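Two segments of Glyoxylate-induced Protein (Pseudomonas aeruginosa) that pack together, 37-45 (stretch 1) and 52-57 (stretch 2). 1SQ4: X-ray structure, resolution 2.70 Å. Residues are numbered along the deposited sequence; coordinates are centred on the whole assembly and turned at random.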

# COMPACT_ATOMS: atom_id res chain seq x y z
N VAL A 37 -12.09 -0.57 23.91
CA VAL A 37 -13.30 -0.96 23.21
C VAL A 37 -14.40 -1.28 24.21
O VAL A 37 -15.58 -0.97 23.99
N MSE A 38 -14.00 -1.91 25.31
CA MSE A 38 -14.90 -2.32 26.38
C MSE A 38 -15.63 -1.14 27.01
O MSE A 38 -15.29 -0.72 28.11
N ARG A 39 -16.64 -0.63 26.33
CA ARG A 39 -17.41 0.49 26.85
C ARG A 39 -18.71 -0.02 27.43
O ARG A 39 -19.05 -1.19 27.30
N ASP A 40 -19.45 0.88 28.06
CA ASP A 40 -20.72 0.49 28.66
C ASP A 40 -21.78 0.17 27.63
O ASP A 40 -22.39 -0.89 27.71
N ILE A 41 -22.01 1.08 26.68
CA ILE A 41 -23.05 0.89 25.67
C ILE A 41 -22.78 -0.20 24.65
O ILE A 41 -23.51 -0.33 23.67
N VAL A 42 -21.73 -0.98 24.87
CA VAL A 42 -21.42 -2.02 23.91
C VAL A 42 -21.46 -3.40 24.56
O VAL A 42 -21.10 -4.40 23.93
N THR A 43 -21.93 -3.45 25.81
CA THR A 43 -22.05 -4.70 26.55
C THR A 43 -23.17 -5.58 26.02
O THR A 43 -24.05 -5.10 25.31
N SER A 44 -23.13 -6.86 26.37
CA SER A 44 -24.15 -7.82 25.91
C SER A 44 -24.85 -8.52 27.07
O SER A 44 -24.51 -8.34 28.24
N HIS A 45 -25.83 -9.36 26.73
CA HIS A 45 -26.60 -10.06 27.74
C HIS A 45 -26.99 -11.50 27.38
O HIS A 45 -26.98 -11.88 26.21
N MSE A 52 -26.23 -9.07 35.34
CA MSE A 52 -25.06 -9.39 34.56
C MSE A 52 -24.86 -8.55 33.31
O MSE A 52 -25.81 -8.23 32.60
N ARG A 53 -23.61 -8.20 33.04
CA ARG A 53 -23.25 -7.44 31.85
C ARG A 53 -21.91 -8.06 31.42
O ARG A 53 -21.10 -8.42 32.27
N MSE A 54 -21.69 -8.21 30.12
CA MSE A 54 -20.44 -8.80 29.64
C MSE A 54 -19.95 -8.17 28.35
O MSE A 54 -20.72 -7.64 27.55
N TRP A 55 -18.64 -8.27 28.15
CA TRP A 55 -18.01 -7.76 26.97
C TRP A 55 -17.68 -8.96 26.12
O TRP A 55 -17.01 -9.88 26.58
N VAL A 56 -18.18 -8.97 24.88
CA VAL A 56 -17.94 -10.09 23.98
C VAL A 56 -16.67 -9.88 23.18
O VAL A 56 -16.30 -8.76 22.85
N ILE A 57 -15.99 -10.98 22.89
CA ILE A 57 -14.76 -10.94 22.12
C ILE A 57 -14.67 -12.24 21.33
O ILE A 57 -14.09 -13.22 21.78

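Stretch 2, a strand, meets the irregular stretch 37-45 through one antiparallel bridge, Ser44 with Met54, and side chains do most of the remaining packing. At Met52, a selenomethionine (chi1 t, chi2 m), the CA-to-CB bond points sideways, but the side chain bends back until SE lies 4.3 Å from Ser44 O. Met52 O accepts a weak hydrogen bond from His45 ND1 (3.3 Å), at the edge of the imidazole, near its plane; His45 chi1 is m.

Arg53 (p, t, m) also leaves sideways, and its guanidinium reaches Asp40, where NH2 and OD2 form a 2.7 Å salt bridge; the m rotamer of Asp40 brings the carboxylate to the guanidinium edge. Met54 pairs through its backbone: Ser44 N donates to Met54 O at 2.8 Å, while the return bond from Met54 N to Ser44 O is weak at 3.4 Å.

Trp55 is the centre of the contact. Its CA-to-CB bond points away, yet chi1 m and chi2 of -76° return the indole to stretch 1, where Met38 CB and Thr43 CG2 cover opposite faces, 3.7 and 3.6 Å from the centroid of the Trp55 five-membered ring. At the ring edge, Trp55 NE1 donates to Arg39 O (2.7 Å). Finally, Val56 (t) places CG2 3.2 Å from Ser44 OG, whereas Ile57 makes no contact.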

# COMPACT_ATOMS: atom_id res chain seq x y z
CB VAL A 37 -13.02 -2.18 22.35
CG1 VAL A 37 -14.21 -2.48 21.47
CG2 VAL A 37 -11.78 -1.93 21.52
CB MSE A 38 -14.11 -3.02 27.49
CG MSE A 38 -12.95 -3.85 27.02
SE MSE A 38 -13.36 -5.71 27.03
CE MSE A 38 -13.83 -5.86 25.15
CB ARG A 39 -17.73 1.47 25.73
CG ARG A 39 -16.55 1.89 24.91
CD ARG A 39 -15.72 2.92 25.60
NE ARG A 39 -16.37 4.23 25.63
CZ ARG A 39 -15.73 5.38 25.81
NH1 ARG A 39 -16.39 6.53 25.83
NH2 ARG A 39 -14.41 5.38 25.95
CB ASP A 40 -21.22 1.60 29.57
CG ASP A 40 -20.44 1.68 30.86
OD1 ASP A 40 -20.61 2.67 31.60
OD2 ASP A 40 -19.67 0.75 31.13
CB ILE A 41 -23.36 2.18 24.88
CG1 ILE A 41 -22.07 2.89 24.51
CG2 ILE A 41 -24.28 3.07 25.68
CD1 ILE A 41 -21.19 2.10 23.60
CB VAL A 42 -20.06 -1.72 23.26
CG1 VAL A 42 -18.96 -1.88 24.27
CG2 VAL A 42 -19.85 -2.60 22.06
CB THR A 43 -22.28 -4.47 28.08
OG1 THR A 43 -23.24 -3.42 28.27
CG2 THR A 43 -20.98 -4.10 28.77
CB SER A 44 -23.50 -8.87 25.00
OG SER A 44 -22.78 -8.25 23.94
CB HIS A 45 -27.86 -9.24 28.02
CG HIS A 45 -27.58 -7.84 28.46
ND1 HIS A 45 -27.26 -7.53 29.76
CD2 HIS A 45 -27.49 -6.68 27.76
CE1 HIS A 45 -26.99 -6.24 29.85
NE2 HIS A 45 -27.12 -5.70 28.65
CB MSE A 52 -25.12 -10.87 34.18
CG MSE A 52 -23.90 -11.39 33.42
SE MSE A 52 -23.85 -11.10 31.51
CE MSE A 52 -24.34 -12.89 30.90
CB ARG A 53 -23.10 -5.95 32.19
CG ARG A 53 -21.95 -5.64 33.17
CD ARG A 53 -22.05 -4.26 33.85
NE ARG A 53 -22.12 -3.14 32.90
CZ ARG A 53 -21.22 -2.16 32.81
NH1 ARG A 53 -20.16 -2.11 33.62
NH2 ARG A 53 -21.41 -1.20 31.91
CB MSE A 54 -20.61 -10.31 29.42
CG MSE A 54 -21.60 -10.67 28.32
SE MSE A 54 -21.92 -12.58 28.08
CE MSE A 54 -21.93 -12.69 26.14
CB TRP A 55 -16.75 -7.00 27.36
CG TRP A 55 -17.11 -5.63 27.79
CD1 TRP A 55 -17.45 -4.59 26.97
CD2 TRP A 55 -17.26 -5.15 29.13
NE1 TRP A 55 -17.80 -3.49 27.72
CE2 TRP A 55 -17.69 -3.81 29.05
CE3 TRP A 55 -17.07 -5.72 30.40
CZ2 TRP A 55 -17.93 -3.02 30.18
CZ3 TRP A 55 -17.31 -4.94 31.52
CH2 TRP A 55 -17.74 -3.61 31.41
CB VAL A 56 -19.12 -10.31 22.98
CG1 VAL A 56 -18.87 -11.57 22.17
CG2 VAL A 56 -20.44 -10.45 23.72
CB ILE A 57 -13.52 -10.78 23.03
CG1 ILE A 57 -12.25 -11.14 22.28
CG2 ILE A 57 -13.64 -11.69 24.21
CD1 ILE A 57 -12.03 -10.33 21.03